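Local coordinates for lectin 2 (Agrocybe aegerita, PDB 4TQJ), which recognises glycans ending in non-reducing terminal N-acetylglucosamine, as a fungal lectin, at residues Lys45-Asn50 / Tyr83-Asn88; Ala102-Asp107 / His116-Ala121; Asp214-Asp219 / Ala241-Cys246; Val268-Asp271 / Asp275-Trp278; Asn380-Ser383 / Lys388-Pro391. The protein carries 1 engineered substitution. One frame throughout, in Å; residues are numbered along the deposited sequence.

Contact 1: Lys45-Asn50 / Tyr83-Asn88; sequences KNFAQN and YVSVNN
Tyr-83 meets the ring of Phe-47 with its backbone and the root of its side chain: the carbonyl O of Tyr-83 lies 3.8 Å from Phe-47 CE1, close to the ring plane, and Tyr-83 CB packs 4.2 Å from that same carbon. The rest of the Tyr-83 side chain leads away from the loop, and the residue packs on Met-99. Val-84 faces the other side of the strand, toward Val-100. In this beta-propeller, 45-50 belongs to the connection that leaves strand 41-44 of one blade for strand 60-64 of the next, and the Phe-47 ring is driven into that next blade, against strand 82-85. Its CG sits opposite the carbonyl carbon (chi1 -61°), which carries the ring edge to the strand. Phe-47 has left-handed backbone angles and forms a G1 beta bulge with Ala-48, while its N donates to Asn-46 OD1 over 2.7 Å, in the carbonyl plane and on a lone pair. Asn-46 OD1 also accepts from Trp-54 NE1, whose ring meets that of Phe-47. Ser-85 follows, its OG at the ring edge, in plane and 3.4 Å from Phe-47 CE2. That hydroxyl is hydrogen-bonded to Ala-94 O, away from the phenylalanine.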
# COMPACT_ATOMS: atom_id res chain seq x y z
N LYS A 45 -5.46 12.60 -17.52
CA LYS A 45 -5.36 12.95 -18.94
C LYS A 45 -4.48 14.18 -19.12
O LYS A 45 -4.96 15.26 -19.46
CB LYS A 45 -6.75 13.19 -19.55
CG LYS A 45 -7.55 11.90 -19.73
CD LYS A 45 -8.99 12.19 -20.17
CE LYS A 45 -9.70 10.91 -20.60
NZ LYS A 45 -9.66 9.84 -19.56
N ASN A 46 -3.19 13.99 -18.88
CA ASN A 46 -2.23 15.07 -18.97
C ASN A 46 -0.83 14.46 -18.82
O ASN A 46 -0.71 13.24 -18.74
CB ASN A 46 -2.52 16.11 -17.89
CG ASN A 46 -2.11 17.52 -18.30
OD1 ASN A 46 -1.03 17.72 -18.87
ND2 ASN A 46 -2.97 18.50 -18.03
N PHE A 47 0.20 15.29 -18.80
CA PHE A 47 1.57 14.78 -18.66
C PHE A 47 1.95 13.82 -19.78
O PHE A 47 2.74 12.91 -19.58
CB PHE A 47 1.73 14.06 -17.33
CG PHE A 47 1.50 14.92 -16.14
CD1 PHE A 47 2.44 15.86 -15.75
CD2 PHE A 47 0.34 14.79 -15.38
CE1 PHE A 47 2.24 16.67 -14.64
CE2 PHE A 47 0.13 15.59 -14.27
CZ PHE A 47 1.08 16.53 -13.90
N ALA A 48 1.40 14.02 -20.97
CA ALA A 48 1.53 13.04 -22.04
C ALA A 48 1.84 13.64 -23.41
O ALA A 48 1.58 14.82 -23.66
CB ALA A 48 0.26 12.19 -22.11
N GLN A 49 2.40 12.81 -24.29
CA GLN A 49 2.71 13.20 -25.66
C GLN A 49 1.49 13.81 -26.34
O GLN A 49 1.58 14.83 -27.03
CB GLN A 49 3.16 11.97 -26.46
CG GLN A 49 3.58 12.26 -27.90
CD GLN A 49 4.95 12.90 -27.98
OE1 GLN A 49 5.70 12.92 -27.01
NE2 GLN A 49 5.29 13.42 -29.15
N ASN A 50 0.34 13.18 -26.14
CA ASN A 50 -0.89 13.62 -26.79
C ASN A 50 -1.93 14.15 -25.81
O ASN A 50 -3.12 14.19 -26.13
CB ASN A 50 -1.48 12.50 -27.65
CG ASN A 50 -0.50 12.01 -28.68
OD1 ASN A 50 0.23 12.81 -29.28
ND2 ASN A 50 -0.45 10.70 -28.90
N TYR A 83 4.11 21.20 -12.28
CA TYR A 83 2.70 20.87 -12.10
C TYR A 83 2.56 19.57 -11.34
O TYR A 83 3.29 18.62 -11.61
CB TYR A 83 2.03 20.72 -13.46
CG TYR A 83 2.13 21.93 -14.36
CD1 TYR A 83 1.09 22.85 -14.45
CD2 TYR A 83 3.26 22.15 -15.14
CE1 TYR A 83 1.17 23.96 -15.28
CE2 TYR A 83 3.36 23.26 -15.97
CZ TYR A 83 2.30 24.16 -16.03
OH TYR A 83 2.38 25.26 -16.86
N VAL A 84 1.61 19.52 -10.40
CA VAL A 84 1.43 18.34 -9.56
C VAL A 84 0.00 17.82 -9.61
O VAL A 84 -0.95 18.59 -9.53
CB VAL A 84 1.77 18.65 -8.08
CG1 VAL A 84 1.49 17.44 -7.20
CG2 VAL A 84 3.21 19.12 -7.93
N SER A 85 -0.14 16.50 -9.75
CA SER A 85 -1.43 15.84 -9.58
C SER A 85 -1.42 15.03 -8.29
O SER A 85 -0.80 13.97 -8.20
CB SER A 85 -1.76 14.92 -10.76
OG SER A 85 -2.28 15.66 -11.85
N VAL A 86 -2.13 15.53 -7.29
CA VAL A 86 -2.12 14.91 -5.98
C VAL A 86 -2.84 13.56 -5.96
O VAL A 86 -3.98 13.45 -6.39
CB VAL A 86 -2.69 15.88 -4.93
CG1 VAL A 86 -2.83 15.18 -3.58
CG2 VAL A 86 -1.79 17.11 -4.83
N ASN A 87 -2.15 12.54 -5.46
CA ASN A 87 -2.75 11.23 -5.17
C ASN A 87 -3.66 11.32 -3.94
O ASN A 87 -3.17 11.45 -2.82
CB ASN A 87 -1.61 10.24 -4.92
CG ASN A 87 -2.10 8.83 -4.60
OD1 ASN A 87 -3.25 8.59 -4.24
ND2 ASN A 87 -1.18 7.88 -4.71
N ASN A 88 -4.97 11.26 -4.14
CA ASN A 88 -5.92 11.47 -3.04
C ASN A 88 -5.92 10.35 -2.00
O ASN A 88 -6.74 10.34 -1.07
CB ASN A 88 -7.34 11.70 -3.55
CG ASN A 88 -8.16 10.41 -3.65
OD1 ASN A 88 -7.65 9.38 -4.08
ND2 ASN A 88 -9.43 10.48 -3.23

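Contact 2: Ala102-Asp107 / His116-Ala121; sequences ANFGYD and HLRYLA
Arg-118 reaches from strand 117-121 to the backbone of Phe-104, and its side chain follows that residue from the ring to the carbonyl. CB points toward the loop. With chi1 at -80°, CG lies beside the backbone N and passes the Phe-104 ring obliquely, 4.3 Å from its CD1. CD then packs 4.1 Å from Phe-104 CB, and is also the first atom to approach the carbonyl. At this point the chain bends (chi3 -69°), carrying NE and CZ round the carbonyl O until NH1 closes on it. The Arg-118 NH1 to Phe-104 O hydrogen bond is 2.7 Å long, with an angle of 152° at the hydrogen. The oxygen lies exactly in the guanidinium plane, whereas NH1 stands well above the plane of the carbonyl. Beyond the oxygen, Gly-105 CA comes to 4.0 Å from Arg-118 NH1 at the guanidinium edge.

The loop 102-107 belongs to the link between propeller blades, running from strand 98-101 to the first strand of the next blade. The Phe-104 ring, held against Trp-111, touches Phe-77 of the blade it leaves and Ile-131 of the blade it enters. Arg-118 likewise packs on Val-60 and Phe-77 across that boundary.

Within these two segments a cationic group grips the neutral backbone oxygen of a buried residue. The bond gives the carbonyl a charged donor and probably polarises the Phe-104/Gly-105 peptide, and a charge-dipole attraction probably adds to its strength.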
# COMPACT_ATOMS: atom_id res chain seq x y z
N ALA A 102 6.52 28.57 -10.42
CA ALA A 102 6.97 29.13 -11.68
C ALA A 102 8.49 29.10 -11.81
O ALA A 102 9.13 30.12 -12.06
CB ALA A 102 6.43 30.55 -11.85
N ASN A 103 9.08 27.91 -11.65
CA ASN A 103 10.52 27.73 -11.80
C ASN A 103 10.82 26.30 -12.27
O ASN A 103 9.91 25.47 -12.33
CB ASN A 103 11.25 28.00 -10.48
CG ASN A 103 11.21 29.47 -10.07
OD1 ASN A 103 10.28 29.91 -9.40
ND2 ASN A 103 12.24 30.22 -10.44
N PHE A 104 12.08 26.02 -12.59
CA PHE A 104 12.51 24.67 -12.98
C PHE A 104 11.83 24.20 -14.26
O PHE A 104 11.68 22.99 -14.50
CB PHE A 104 12.25 23.66 -11.84
CG PHE A 104 13.00 23.97 -10.56
CD1 PHE A 104 14.35 23.67 -10.44
CD2 PHE A 104 12.35 24.55 -9.49
CE1 PHE A 104 15.03 23.97 -9.25
CE2 PHE A 104 13.02 24.84 -8.31
CZ PHE A 104 14.36 24.55 -8.19
N GLY A 105 11.41 25.15 -15.08
CA GLY A 105 10.77 24.83 -16.35
C GLY A 105 11.63 25.20 -17.54
O GLY A 105 12.63 25.91 -17.42
N TYR A 106 11.25 24.68 -18.70
CA TYR A 106 11.93 24.98 -19.95
C TYR A 106 11.90 26.48 -20.25
O TYR A 106 12.89 27.03 -20.74
CB TYR A 106 11.25 24.22 -21.09
CG TYR A 106 12.01 24.27 -22.38
CD1 TYR A 106 12.91 23.27 -22.72
CD2 TYR A 106 11.83 25.33 -23.27
CE1 TYR A 106 13.61 23.32 -23.91
CE2 TYR A 106 12.53 25.38 -24.45
CZ TYR A 106 13.42 24.38 -24.77
OH TYR A 106 14.10 24.43 -25.95
N ASP A 107 10.76 27.11 -19.98
CA ASP A 107 10.59 28.55 -20.20
C ASP A 107 10.76 29.34 -18.91
O ASP A 107 10.93 30.56 -18.94
CB ASP A 107 9.19 28.84 -20.78
CG ASP A 107 9.02 28.33 -22.19
OD1 ASP A 107 9.96 28.41 -22.98
OD2 ASP A 107 7.91 27.86 -22.51
N HIS A 116 20.85 20.10 -17.65
CA HIS A 116 20.50 20.12 -16.25
C HIS A 116 19.84 18.82 -15.76
O HIS A 116 19.34 18.02 -16.55
CB HIS A 116 19.59 21.31 -15.97
CG HIS A 116 20.04 22.58 -16.62
ND1 HIS A 116 19.33 23.19 -17.63
CD2 HIS A 116 21.14 23.34 -16.41
CE1 HIS A 116 19.97 24.28 -18.01
NE2 HIS A 116 21.07 24.39 -17.29
N LEU A 117 19.86 18.65 -14.44
CA LEU A 117 19.15 17.55 -13.78
C LEU A 117 18.15 18.14 -12.81
O LEU A 117 18.47 19.08 -12.09
CB LEU A 117 20.14 16.69 -12.98
CG LEU A 117 21.23 16.03 -13.82
CD1 LEU A 117 22.40 15.57 -12.95
CD2 LEU A 117 20.63 14.88 -14.61
N ARG A 118 16.95 17.58 -12.77
CA ARG A 118 15.93 17.96 -11.80
C ARG A 118 15.44 16.73 -11.06
O ARG A 118 15.01 15.77 -11.67
CB ARG A 118 14.78 18.70 -12.49
CG ARG A 118 15.09 20.17 -12.78
CD ARG A 118 14.24 20.78 -13.91
NE ARG A 118 14.58 20.23 -15.22
CZ ARG A 118 13.95 20.55 -16.35
NH1 ARG A 118 12.97 21.44 -16.33
NH2 ARG A 118 14.32 20.00 -17.50
N TYR A 119 15.51 16.78 -9.73
CA TYR A 119 15.12 15.67 -8.86
C TYR A 119 14.10 16.13 -7.84
O TYR A 119 13.97 17.33 -7.57
CB TYR A 119 16.32 15.17 -8.07
CG TYR A 119 17.46 14.54 -8.86
CD1 TYR A 119 17.21 13.73 -9.95
CD2 TYR A 119 18.77 14.73 -8.47
CE1 TYR A 119 18.27 13.14 -10.66
CE2 TYR A 119 19.82 14.15 -9.15
CZ TYR A 119 19.57 13.37 -10.25
OH TYR A 119 20.63 12.78 -10.91
N LEU A 120 13.40 15.17 -7.25
CA LEU A 120 12.53 15.42 -6.10
C LEU A 120 13.01 14.58 -4.94
O LEU A 120 13.17 13.37 -5.08
CB LEU A 120 11.09 15.05 -6.44
CG LEU A 120 10.50 15.88 -7.57
CD1 LEU A 120 9.32 15.17 -8.24
CD2 LEU A 120 10.13 17.27 -7.07
N ALA A 121 13.24 15.21 -3.80
CA ALA A 121 13.84 14.52 -2.66
C ALA A 121 13.57 15.22 -1.34
O ALA A 121 13.57 16.45 -1.26
CB ALA A 121 15.35 14.37 -2.88

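Contact 3: Asp214-Asp219 / Ala241-Cys246; sequences DNFCID and ADIIGC
Phe-216 has its CG anti to its own carbonyl carbon (chi1 -62°), which sends the ring toward strand 242-246, while Ile-243, at chi1 -69°, sets its CG2 branch anti to the backbone N and presents it to that ring. The result is a CH-pi contact: Ile-243 CG2 stands 3.8 Å from the centroid of the Phe-216 ring, only 14° off the normal, a little toward the rim. The shortest approach is from Ile-243 CG2 to Phe-216 CE2, 3.7 Å. On the CE1 side the ring runs up to the strand backbone, with Phe-216 CE1 3.9 Å from Gly-245 N; a CB at Gly-245 would press on Phe-216 CD1, consistent with the close approach of ring and main chain. Both segments fall in an FG-GAP-like repeat of the beta-propeller, and the phenylalanine is delivered by the loop that follows strand 210-213 of the preceding blade. Phe-190 of that blade touches both Phe-216 and Ile-243, while Trp-252 and Ala-254 of strand 251-254 also flank the ring. Phe-216 N donates to Asn-215 OD1 over 2.9 Å in the carbonyl plane. The same oxygen accepts from Trp-223 NE1, whose ring meets Phe-216, and Phe-216 O is bound by Arg-230 NH1.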
# COMPACT_ATOMS: atom_id res chain seq x y z
N ASP A 214 39.99 9.46 -5.95
CA ASP A 214 40.68 9.87 -7.17
C ASP A 214 40.54 8.76 -8.19
O ASP A 214 41.53 8.13 -8.60
CB ASP A 214 42.16 10.17 -6.90
CG ASP A 214 42.37 11.29 -5.89
OD1 ASP A 214 41.45 12.12 -5.71
OD2 ASP A 214 43.45 11.34 -5.28
N ASN A 215 39.30 8.50 -8.58
CA ASN A 215 38.94 7.35 -9.42
C ASN A 215 37.45 7.46 -9.80
O ASN A 215 36.77 8.42 -9.42
CB ASN A 215 39.25 6.03 -8.69
CG ASN A 215 39.76 4.94 -9.63
OD1 ASN A 215 39.33 4.83 -10.78
ND2 ASN A 215 40.69 4.12 -9.13
N PHE A 216 36.97 6.48 -10.56
CA PHE A 216 35.60 6.48 -11.05
C PHE A 216 35.25 7.70 -11.91
O PHE A 216 34.08 8.03 -12.09
CB PHE A 216 34.59 6.37 -9.89
CG PHE A 216 34.71 5.10 -9.10
CD1 PHE A 216 34.37 3.87 -9.66
CD2 PHE A 216 35.15 5.12 -7.78
CE1 PHE A 216 34.48 2.70 -8.92
CE2 PHE A 216 35.26 3.96 -7.04
CZ PHE A 216 34.93 2.74 -7.61
N CYS A 217 36.26 8.37 -12.47
CA CYS A 217 36.00 9.59 -13.23
C CYS A 217 36.63 9.54 -14.62
O CYS A 217 37.55 8.77 -14.90
CB CYS A 217 36.52 10.81 -12.47
SG CYS A 217 35.62 11.16 -10.97
N ILE A 218 36.13 10.40 -15.49
CA ILE A 218 36.56 10.38 -16.88
C ILE A 218 38.08 10.60 -17.02
O ILE A 218 38.73 9.98 -17.86
CB ILE A 218 35.75 11.39 -17.72
CG1 ILE A 218 36.09 11.27 -19.21
CG2 ILE A 218 35.91 12.82 -17.16
CD1 ILE A 218 35.04 11.87 -20.09
N ASP A 219 38.65 11.44 -16.15
CA ASP A 219 40.08 11.70 -16.18
C ASP A 219 40.80 11.22 -14.93
O ASP A 219 41.86 11.73 -14.57
CB ASP A 219 40.37 13.18 -16.45
CG ASP A 219 40.18 13.54 -17.89
OD1 ASP A 219 40.24 12.61 -18.73
OD2 ASP A 219 39.96 14.73 -18.20
N ALA A 241 25.93 4.87 1.77
CA ALA A 241 26.18 4.52 0.38
C ALA A 241 27.67 4.29 0.06
O ALA A 241 28.52 5.15 0.29
CB ALA A 241 25.61 5.60 -0.53
N ASP A 242 27.96 3.12 -0.48
CA ASP A 242 29.27 2.83 -1.06
C ASP A 242 29.26 3.13 -2.55
O ASP A 242 28.23 3.50 -3.10
CB ASP A 242 29.64 1.38 -0.77
CG ASP A 242 29.54 1.06 0.70
OD1 ASP A 242 30.46 1.45 1.43
OD2 ASP A 242 28.52 0.49 1.13
N ILE A 243 30.41 2.99 -3.19
CA ILE A 243 30.49 3.27 -4.61
C ILE A 243 30.95 2.05 -5.39
O ILE A 243 31.87 1.34 -4.98
CB ILE A 243 31.38 4.48 -4.90
CG1 ILE A 243 30.68 5.74 -4.38
CG2 ILE A 243 31.65 4.60 -6.37
CD1 ILE A 243 31.52 6.96 -4.47
N ILE A 244 30.29 1.79 -6.52
CA ILE A 244 30.63 0.66 -7.36
C ILE A 244 30.44 1.05 -8.82
O ILE A 244 29.58 1.85 -9.14
CB ILE A 244 29.82 -0.61 -6.99
CG1 ILE A 244 30.19 -1.79 -7.89
CG2 ILE A 244 28.31 -0.32 -7.04
CD1 ILE A 244 29.72 -3.15 -7.35
N GLY A 245 31.29 0.50 -9.68
CA GLY A 245 31.24 0.84 -11.09
C GLY A 245 31.69 -0.34 -11.92
O GLY A 245 32.57 -1.09 -11.50
N CYS A 246 31.08 -0.51 -13.08
CA CYS A 246 31.46 -1.56 -14.00
C CYS A 246 32.44 -0.99 -15.02
O CYS A 246 32.05 -0.18 -15.86
CB CYS A 246 30.23 -2.11 -14.72
SG CYS A 246 28.92 -2.62 -13.59

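Contact 4: Val268-Asp271 / Asp275-Trp278; sequences VIND and DKGW
Lys-276 spends its ammonium on a backbone oxygen although a carboxylate is close by: NZ donates to Asn-270 O over 2.7 Å, approaching nearly along the C=O axis (165°), whereas the salt bridge from Lys-276 NZ to Asp-271 OD2 is long at 3.9 Å. The carbonyl is offered by an inverse gamma turn centred on Asn-270, closed by a weak bond from Asp-271 N to Ile-269 O. This turn ends the outermost strand of a propeller blade, just after a classic beta bulge in which Val-268 and Ile-269 both face Cys-251. From there the chain starts its passage to the next blade, and Lys-276 and Trp-278 fold back on the turn. To reach the oxygen, the lysine chain is bent away from staggered geometry at chi2 (-117°) and at chi4, crossing Asp-271 at about a right angle. Asp-271 is held chiefly through OD1, which accepts the indole N-H of Trp-278 over 2.9 Å from NE1. This bond is somewhat bent (143° at the hydrogen), and the carboxylate stands almost upright to the ring plane. The indole itself is packed by Phe-272 and, edge-to-face, by His-283. Lys-276 CB also lies near the accepting oxygen: it is at the edge of the Trp-278 ring, in its plane, and 3.7 Å from Asp-271 OD1.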
# COMPACT_ATOMS: atom_id res chain seq x y z
N VAL A 268 36.29 -6.29 -7.32
CA VAL A 268 35.59 -7.30 -6.52
C VAL A 268 34.95 -8.41 -7.36
O VAL A 268 34.62 -9.46 -6.83
CB VAL A 268 34.47 -6.66 -5.69
CG1 VAL A 268 35.04 -5.64 -4.69
CG2 VAL A 268 33.45 -6.02 -6.60
N ILE A 269 34.72 -8.14 -8.64
CA ILE A 269 34.10 -9.10 -9.54
C ILE A 269 34.80 -8.96 -10.90
O ILE A 269 34.88 -7.84 -11.44
CB ILE A 269 32.61 -8.81 -9.77
CG1 ILE A 269 31.83 -8.81 -8.46
CG2 ILE A 269 32.00 -9.81 -10.75
CD1 ILE A 269 30.47 -8.15 -8.62
N ASN A 270 35.28 -10.07 -11.45
CA ASN A 270 35.91 -10.01 -12.77
C ASN A 270 34.93 -10.23 -13.92
O ASN A 270 35.17 -11.03 -14.83
CB ASN A 270 37.14 -10.94 -12.85
CG ASN A 270 36.76 -12.40 -12.97
OD1 ASN A 270 35.62 -12.80 -12.70
ND2 ASN A 270 37.73 -13.23 -13.37
N ASP A 271 33.83 -9.48 -13.88
CA ASP A 271 32.78 -9.58 -14.90
C ASP A 271 31.96 -8.30 -14.91
O ASP A 271 32.17 -7.43 -14.07
CB ASP A 271 31.87 -10.76 -14.62
CG ASP A 271 31.47 -11.50 -15.89
OD1 ASP A 271 31.04 -10.86 -16.87
OD2 ASP A 271 31.60 -12.74 -15.89
N ASP A 275 35.84 -5.80 -20.84
CA ASP A 275 36.69 -6.94 -21.18
C ASP A 275 35.88 -8.21 -21.40
O ASP A 275 36.27 -9.06 -22.20
CB ASP A 275 37.80 -7.16 -20.14
CG ASP A 275 39.02 -6.29 -20.39
OD1 ASP A 275 39.03 -5.57 -21.41
OD2 ASP A 275 39.96 -6.31 -19.56
N LYS A 276 34.74 -8.34 -20.72
CA LYS A 276 33.92 -9.54 -20.89
C LYS A 276 32.77 -9.36 -21.89
O LYS A 276 31.91 -10.23 -22.02
CB LYS A 276 33.41 -10.06 -19.55
CG LYS A 276 34.54 -10.48 -18.61
CD LYS A 276 34.48 -11.97 -18.29
CE LYS A 276 35.76 -12.44 -17.60
NZ LYS A 276 35.45 -13.25 -16.38
N GLY A 277 32.76 -8.23 -22.58
CA GLY A 277 31.81 -8.02 -23.66
C GLY A 277 30.57 -7.22 -23.29
O GLY A 277 29.66 -7.09 -24.11
N TRP A 278 30.52 -6.68 -22.08
CA TRP A 278 29.37 -5.90 -21.67
C TRP A 278 29.42 -4.52 -22.31
O TRP A 278 30.41 -3.80 -22.17
CB TRP A 278 29.29 -5.80 -20.15
CG TRP A 278 29.06 -7.13 -19.49
CD1 TRP A 278 30.00 -8.08 -19.23
CD2 TRP A 278 27.82 -7.66 -19.00
NE1 TRP A 278 29.43 -9.17 -18.64
CE2 TRP A 278 28.09 -8.94 -18.48
CE3 TRP A 278 26.50 -7.18 -18.98
CZ2 TRP A 278 27.09 -9.75 -17.91
CZ3 TRP A 278 25.50 -7.99 -18.43
CH2 TRP A 278 25.80 -9.26 -17.90

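Contact 5: Asn380-Ser383 / Lys388-Pro391; sequences NDFS and KWAP
Phe-382 is set against the indole of Trp-389 by a type II beta turn running from Asn-380 to Ser-383. Both segments lie in the link between strand 376-379 and the C-terminal strand 395-399, which joins the sheet of 20-25, 28-32 and 41-44 and so closes the propeller ring; Phe-382 and Trp-389 both rest on Val-30 of that sheet. Asn-380 O accepts from Ser-383 OG over 2.8 Å, a bond across the turn, and the same hydroxyl is hydrogen-bonded to Ser-385 OG. Phe-382, at the left-handed third position of the turn, carries the contact. Its CA sits over one face of the Trp-389 five-membered ring, a CH-pi contact 3.9 Å from the centroid. With CG opposite the carbonyl carbon (chi1 -59°), its side chain runs alongside that of Trp-389, pointing the same way, with Phe-382 CD1 3.8 Å from Trp-389 CZ2 and the planes oblique at 44°. One water accepts from both Phe-382 N (2.9 Å) and Trp-389 NE1 (3.1 Å), tying the turn to the indole. At Ser-383 the backbone takes over: its O lies at the edge of the indole, near the ring plane and 3.1 Å from Trp-389 CD1.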
# COMPACT_ATOMS: atom_id res chain seq x y z
N ASN A 380 -0.30 -7.97 -21.28
CA ASN A 380 0.03 -7.39 -22.59
C ASN A 380 0.32 -5.90 -22.47
O ASN A 380 0.98 -5.32 -23.32
CB ASN A 380 -1.10 -7.58 -23.60
CG ASN A 380 -1.24 -9.02 -24.06
OD1 ASN A 380 -0.26 -9.74 -24.19
ND2 ASN A 380 -2.48 -9.44 -24.31
N ASP A 381 -0.20 -5.29 -21.41
CA ASP A 381 -0.07 -3.85 -21.21
C ASP A 381 1.38 -3.44 -20.87
O ASP A 381 2.15 -4.25 -20.34
CB ASP A 381 -1.03 -3.38 -20.11
CG ASP A 381 -2.48 -3.82 -20.37
OD1 ASP A 381 -2.98 -3.64 -21.51
OD2 ASP A 381 -3.11 -4.37 -19.44
N PHE A 382 1.71 -2.19 -21.17
CA PHE A 382 3.02 -1.58 -20.95
C PHE A 382 4.12 -2.04 -21.91
O PHE A 382 5.18 -1.41 -21.97
CB PHE A 382 3.48 -1.70 -19.49
CG PHE A 382 2.55 -1.05 -18.51
CD1 PHE A 382 2.47 0.33 -18.42
CD2 PHE A 382 1.73 -1.82 -17.70
CE1 PHE A 382 1.60 0.93 -17.54
CE2 PHE A 382 0.86 -1.22 -16.81
CZ PHE A 382 0.80 0.16 -16.73
N SER A 383 3.87 -3.11 -22.65
CA SER A 383 4.82 -3.57 -23.67
C SER A 383 4.97 -2.54 -24.79
O SER A 383 4.09 -1.71 -25.02
CB SER A 383 4.38 -4.91 -24.25
OG SER A 383 3.17 -4.77 -24.96
N LYS A 388 3.42 1.98 -29.01
CA LYS A 388 2.54 2.46 -27.96
C LYS A 388 3.33 2.93 -26.74
O LYS A 388 2.95 3.89 -26.07
CB LYS A 388 1.56 1.37 -27.56
CG LYS A 388 0.50 1.85 -26.57
CD LYS A 388 -0.54 0.78 -26.30
CE LYS A 388 -1.67 1.32 -25.46
NZ LYS A 388 -2.65 0.24 -25.14
N TRP A 389 4.44 2.25 -26.47
CA TRP A 389 5.29 2.67 -25.37
C TRP A 389 6.72 2.98 -25.79
O TRP A 389 7.68 2.62 -25.11
CB TRP A 389 5.24 1.63 -24.26
CG TRP A 389 3.94 1.67 -23.52
CD1 TRP A 389 2.83 0.87 -23.73
CD2 TRP A 389 3.59 2.56 -22.46
NE1 TRP A 389 1.83 1.22 -22.86
CE2 TRP A 389 2.27 2.26 -22.07
CE3 TRP A 389 4.27 3.59 -21.80
CZ2 TRP A 389 1.62 2.95 -21.05
CZ3 TRP A 389 3.62 4.27 -20.80
CH2 TRP A 389 2.31 3.95 -20.43
N ALA A 390 6.84 3.66 -26.93
CA ALA A 390 8.15 4.05 -27.43
C ALA A 390 8.84 4.95 -26.42
O ALA A 390 8.22 5.86 -25.87
CB ALA A 390 8.04 4.76 -28.77
N PRO A 391 10.12 4.69 -26.15
CA PRO A 391 10.98 5.47 -25.25
C PRO A 391 11.11 6.92 -25.70
O PRO A 391 11.36 7.78 -24.86
CB PRO A 391 12.34 4.76 -25.37
CG PRO A 391 11.96 3.33 -25.66
CD PRO A 391 10.77 3.43 -26.58
O HOH W 1 -0.54 -0.79 -22.44

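All five contacts involve chain passages between neighbouring blades of one propeller, and none touches another. Contacts 1, 2 and 3 each push a phenylalanine from such a passage toward the next blade, whereas contacts 4 and 5 stay within a single passage. Contacts 1 and 2 serve successive links, their centres 16 Å apart. Contact 5 lies 18 Å from contact 1 between centres; it belongs to the link that enters strand 395-399 of the closing blade, and contact 1 to the link that leaves strand 41-44 of the same blade. Contacts 3 and 4 reach the same sheet, with nearest atoms about 5 Å apart. Contact 1 stands opposite them across the chain's centre, its centre 42 Å from that of contact 4.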